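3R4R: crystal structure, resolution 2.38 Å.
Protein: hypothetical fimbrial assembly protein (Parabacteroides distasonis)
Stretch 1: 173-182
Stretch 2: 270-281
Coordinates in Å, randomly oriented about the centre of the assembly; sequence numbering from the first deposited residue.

Stretch 1 173-182: EYTGVYKKEN
Stretch 2 270-281: KGLKSSTEIEWV

Residues 173-179 form the end of a strand that pairs in parallel with the strand 270-273, their axes approaching to 4.5 Å and diverging by 29°. Stretch 2 then turns through 274-277 and returns as the strand 278-281, antiparallel to 270-273. In that hairpin Leu272 N donates to Glu279 O and Glu279 N to Leu272 O, both at 2.9 Å, while Val281 N reaches Lys270 O at 2.7 Å and Lys270 N reaches Val281 O at 3.2 Å. The strand 270-273 thus uses alternate residues, Lys270 and Leu272, to bind the hairpin partner, leaving the N-H and C=O of Gly271 and Lys273 for stretch 1.

The register places Val177 beside Gly271 (CA to CA 4.4 Å), Tyr178 beside Leu272 (5.0 Å) and Lys179 beside Lys273 (5.1 Å). Four backbone hydrogen bonds fix it: Gly271 N to Gly176 O, 3.0 Å; Tyr178 N to Gly271 O, 2.8 Å; Lys273 N to Tyr178 O, 2.8 Å; and Lys180 N to Lys273 O, 3.1 Å. The angles at hydrogen run from 153° for Gly271 N to Gly176 O up to 170° for Lys273 N to Tyr178 O, as in well-formed bonds. Weaker CA-H...O contacts, Val177 CA to Gly271 O at 3.5 Å and Leu272 CA to Tyr178 O at 3.4 Å, share two of these acceptors.

Within the strand 173-179 the backbone is extended except at Thr175 (phi/psi -105/10) and Gly176 (102/-169), which interrupt the pattern. At Gly176 a CB would jam against the preceding carbonyl oxygen, so glycine suits the place. Gly271 (-115/147) is extended; a CB on Gly271 would lie 2.9 Å from Trp280 CZ3, a clash. The same Gly271 CB would sit tightly, at 3.3 Å, against Val177 CG2.

Its absence leaves room for an apolar cluster on the face bearing Val177. Buried Val177 (chi1 t) brings CG2 to 3.8 Å from Trp280 CH2 and 4.1 Å from Ile278 CD1. Trp280 (m, chi2 93°) also meets Tyr174 (t, chi2 76°) edge to edge, CZ3 to CE1 at 3.7 Å; the Tyr174 hydroxyl is hydrogen-bonded elsewhere in the structure. Beside Val177, Lys273 (t, m, t, t) packs its CB 3.8 Å from Val177 CG1, then leads away so that NZ donates to Ser275 OG at 2.9 Å.

The other face carries Tyr178 (m, chi2 80°), Lys270 (t, t, m, t) and Leu272 (m, t). The lysine's aliphatic stem serves as packing material, CG lying 3.6 Å from Tyr178 CD1, while Leu272 CD2 is 4.3 Å from Tyr178 CB. Lys270 NZ stands 5.6 Å from the centroid of the Tyr178 ring, at most a weak cation-pi attraction.

Past the strand, Lys180 (-50/-31) turns out of the sheet, and its long side chain (t, t, chi3 -142°, chi4 p) passes Ser274, CD to CB 3.7 Å. It ends in a salt bridge, NZ to Glu279 OE1 at 2.6 Å, with Glu279 (t, t, chi3 -39°) directed toward stretch 1. Together the stretches bury 677 Å².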

# COMPACT_ATOMS: atom_id res chain seq x y z
N GLU A 173 7.69 -1.66 12.65
CA GLU A 173 8.28 -2.68 13.50
C GLU A 173 8.75 -2.08 14.84
O GLU A 173 9.63 -1.23 14.85
CB GLU A 173 9.46 -3.39 12.79
CG GLU A 173 10.07 -4.52 13.62
CD GLU A 173 11.30 -5.25 13.10
OE1 GLU A 173 11.92 -4.75 12.13
OE2 GLU A 173 11.66 -6.29 13.69
N TYR A 174 8.17 -2.50 15.97
CA TYR A 174 8.66 -2.09 17.30
C TYR A 174 9.80 -3.04 17.66
O TYR A 174 9.58 -4.25 17.69
CB TYR A 174 7.54 -2.07 18.36
CG TYR A 174 8.04 -2.02 19.79
CD1 TYR A 174 8.55 -0.84 20.33
CD2 TYR A 174 7.95 -3.13 20.62
CE1 TYR A 174 8.99 -0.78 21.65
CE2 TYR A 174 8.39 -3.08 21.94
CZ TYR A 174 8.91 -1.90 22.46
OH TYR A 174 9.35 -1.86 23.76
N THR A 175 11.02 -2.51 17.85
CA THR A 175 12.20 -3.35 18.06
C THR A 175 12.68 -3.36 19.54
O THR A 175 13.71 -3.96 19.82
CB THR A 175 13.35 -2.88 17.15
OG1 THR A 175 13.65 -1.50 17.40
CG2 THR A 175 13.05 -3.10 15.68
N GLY A 176 11.89 -2.81 20.47
CA GLY A 176 12.21 -2.86 21.89
C GLY A 176 12.78 -1.60 22.48
O GLY A 176 12.76 -0.54 21.85
N VAL A 177 13.28 -1.74 23.73
CA VAL A 177 13.92 -0.71 24.56
C VAL A 177 15.36 -1.20 24.84
O VAL A 177 15.57 -2.38 25.19
CB VAL A 177 13.11 -0.38 25.85
CG1 VAL A 177 13.88 0.56 26.78
CG2 VAL A 177 11.75 0.20 25.50
N TYR A 178 16.34 -0.30 24.62
CA TYR A 178 17.77 -0.55 24.74
C TYR A 178 18.43 0.38 25.75
O TYR A 178 17.88 1.44 26.06
CB TYR A 178 18.43 -0.37 23.36
CG TYR A 178 17.94 -1.34 22.31
CD1 TYR A 178 16.74 -1.12 21.64
CD2 TYR A 178 18.72 -2.42 21.91
CE1 TYR A 178 16.29 -1.99 20.66
CE2 TYR A 178 18.29 -3.30 20.92
CZ TYR A 178 17.07 -3.08 20.29
OH TYR A 178 16.64 -3.93 19.31
N LYS A 179 19.60 -0.01 26.28
CA LYS A 179 20.32 0.84 27.21
C LYS A 179 21.09 1.87 26.38
O LYS A 179 21.91 1.48 25.55
CB LYS A 179 21.21 0.03 28.15
N LYS A 180 20.76 3.17 26.55
CA LYS A 180 21.33 4.35 25.86
C LYS A 180 22.87 4.37 25.89
O LYS A 180 23.49 4.87 24.96
CB LYS A 180 20.82 5.62 26.57
CG LYS A 180 21.00 6.94 25.85
CD LYS A 180 20.89 8.08 26.88
CE LYS A 180 20.17 9.29 26.37
NZ LYS A 180 18.73 8.99 26.16
N GLU A 181 23.47 3.81 26.95
CA GLU A 181 24.90 3.79 27.25
C GLU A 181 25.71 2.77 26.41
O GLU A 181 26.85 3.07 26.09
CB GLU A 181 25.15 3.46 28.74
CG GLU A 181 24.36 4.29 29.74
CD GLU A 181 22.88 4.00 29.90
OE1 GLU A 181 22.44 2.85 29.66
OE2 GLU A 181 22.17 4.94 30.33
N ASN A 182 25.16 1.57 26.12
CA ASN A 182 25.94 0.54 25.42
C ASN A 182 25.19 -0.08 24.20
O ASN A 182 25.82 -0.79 23.42
CB ASN A 182 26.31 -0.58 26.40
CG ASN A 182 25.15 -1.21 27.15
OD1 ASN A 182 23.98 -0.85 26.97
ND2 ASN A 182 25.45 -2.15 28.02
N LYS A 270 12.33 2.22 18.18
CA LYS A 270 13.35 1.86 19.16
C LYS A 270 13.35 2.89 20.29
O LYS A 270 13.19 4.08 20.03
CB LYS A 270 14.72 1.80 18.43
CG LYS A 270 15.94 1.45 19.26
CD LYS A 270 17.25 1.52 18.45
CE LYS A 270 17.36 0.49 17.35
NZ LYS A 270 18.66 0.62 16.64
N GLY A 271 13.50 2.40 21.52
CA GLY A 271 13.56 3.23 22.72
C GLY A 271 14.90 3.15 23.40
O GLY A 271 15.56 2.09 23.37
N LEU A 272 15.33 4.26 24.02
CA LEU A 272 16.62 4.33 24.74
C LEU A 272 16.38 4.70 26.20
O LEU A 272 15.93 5.82 26.48
CB LEU A 272 17.60 5.32 24.07
CG LEU A 272 17.92 5.07 22.57
CD1 LEU A 272 18.71 6.21 21.99
CD2 LEU A 272 18.66 3.77 22.35
N LYS A 273 16.64 3.74 27.13
CA LYS A 273 16.47 3.85 28.59
C LYS A 273 17.75 4.42 29.20
O LYS A 273 18.85 4.04 28.77
CB LYS A 273 16.10 2.48 29.18
CG LYS A 273 15.60 2.41 30.65
CD LYS A 273 16.74 2.35 31.69
CE LYS A 273 16.29 2.10 33.10
NZ LYS A 273 17.45 1.96 34.03
N SER A 274 17.63 5.36 30.16
CA SER A 274 18.79 6.02 30.75
C SER A 274 18.61 6.25 32.26
O SER A 274 19.09 7.28 32.78
CB SER A 274 19.05 7.35 30.05
OG SER A 274 18.00 8.28 30.26
N SER A 275 17.95 5.29 32.98
CA SER A 275 17.66 5.35 34.44
C SER A 275 16.97 6.71 34.79
O SER A 275 17.20 7.31 35.84
CB SER A 275 18.92 5.12 35.27
OG SER A 275 19.44 3.82 35.05
N THR A 276 16.14 7.16 33.83
CA THR A 276 15.30 8.36 33.81
C THR A 276 14.08 7.94 32.97
O THR A 276 13.44 6.94 33.29
CB THR A 276 16.11 9.59 33.28
OG1 THR A 276 17.34 9.73 34.01
CG2 THR A 276 15.32 10.90 33.35
N GLU A 277 13.82 8.65 31.86
CA GLU A 277 12.73 8.37 30.96
C GLU A 277 13.25 7.50 29.79
O GLU A 277 14.33 6.89 29.91
CB GLU A 277 12.15 9.71 30.48
N ILE A 278 12.48 7.42 28.69
CA ILE A 278 12.86 6.69 27.48
C ILE A 278 12.87 7.71 26.31
O ILE A 278 11.93 8.50 26.13
CB ILE A 278 11.96 5.44 27.17
CG1 ILE A 278 11.96 4.44 28.35
CG2 ILE A 278 12.41 4.76 25.87
CD1 ILE A 278 10.98 3.20 28.21
N GLU A 279 13.96 7.70 25.54
CA GLU A 279 14.19 8.55 24.38
C GLU A 279 13.92 7.70 23.13
O GLU A 279 14.72 6.83 22.78
CB GLU A 279 15.63 9.12 24.46
CG GLU A 279 16.09 10.12 23.40
CD GLU A 279 17.45 10.72 23.70
OE1 GLU A 279 17.73 11.01 24.89
OE2 GLU A 279 18.21 10.99 22.74
N TRP A 280 12.73 7.91 22.51
CA TRP A 280 12.25 7.14 21.37
C TRP A 280 12.84 7.65 20.06
O TRP A 280 13.00 8.85 19.84
CB TRP A 280 10.72 7.16 21.29
CG TRP A 280 10.08 6.50 22.48
CD1 TRP A 280 9.66 7.10 23.63
CD2 TRP A 280 9.94 5.08 22.70
NE1 TRP A 280 9.22 6.15 24.53
CE2 TRP A 280 9.37 4.91 23.98
CE3 TRP A 280 10.20 3.94 21.92
CZ2 TRP A 280 9.06 3.64 24.50
CZ3 TRP A 280 9.88 2.69 22.43
CH2 TRP A 280 9.33 2.55 23.71
N VAL A 281 13.11 6.69 19.17
CA VAL A 281 13.74 6.83 17.86
C VAL A 281 12.82 6.25 16.77
O VAL A 281 12.48 5.05 16.78
CB VAL A 281 15.13 6.13 17.82
CG1 VAL A 281 15.78 6.25 16.44
CG2 VAL A 281 16.08 6.64 18.91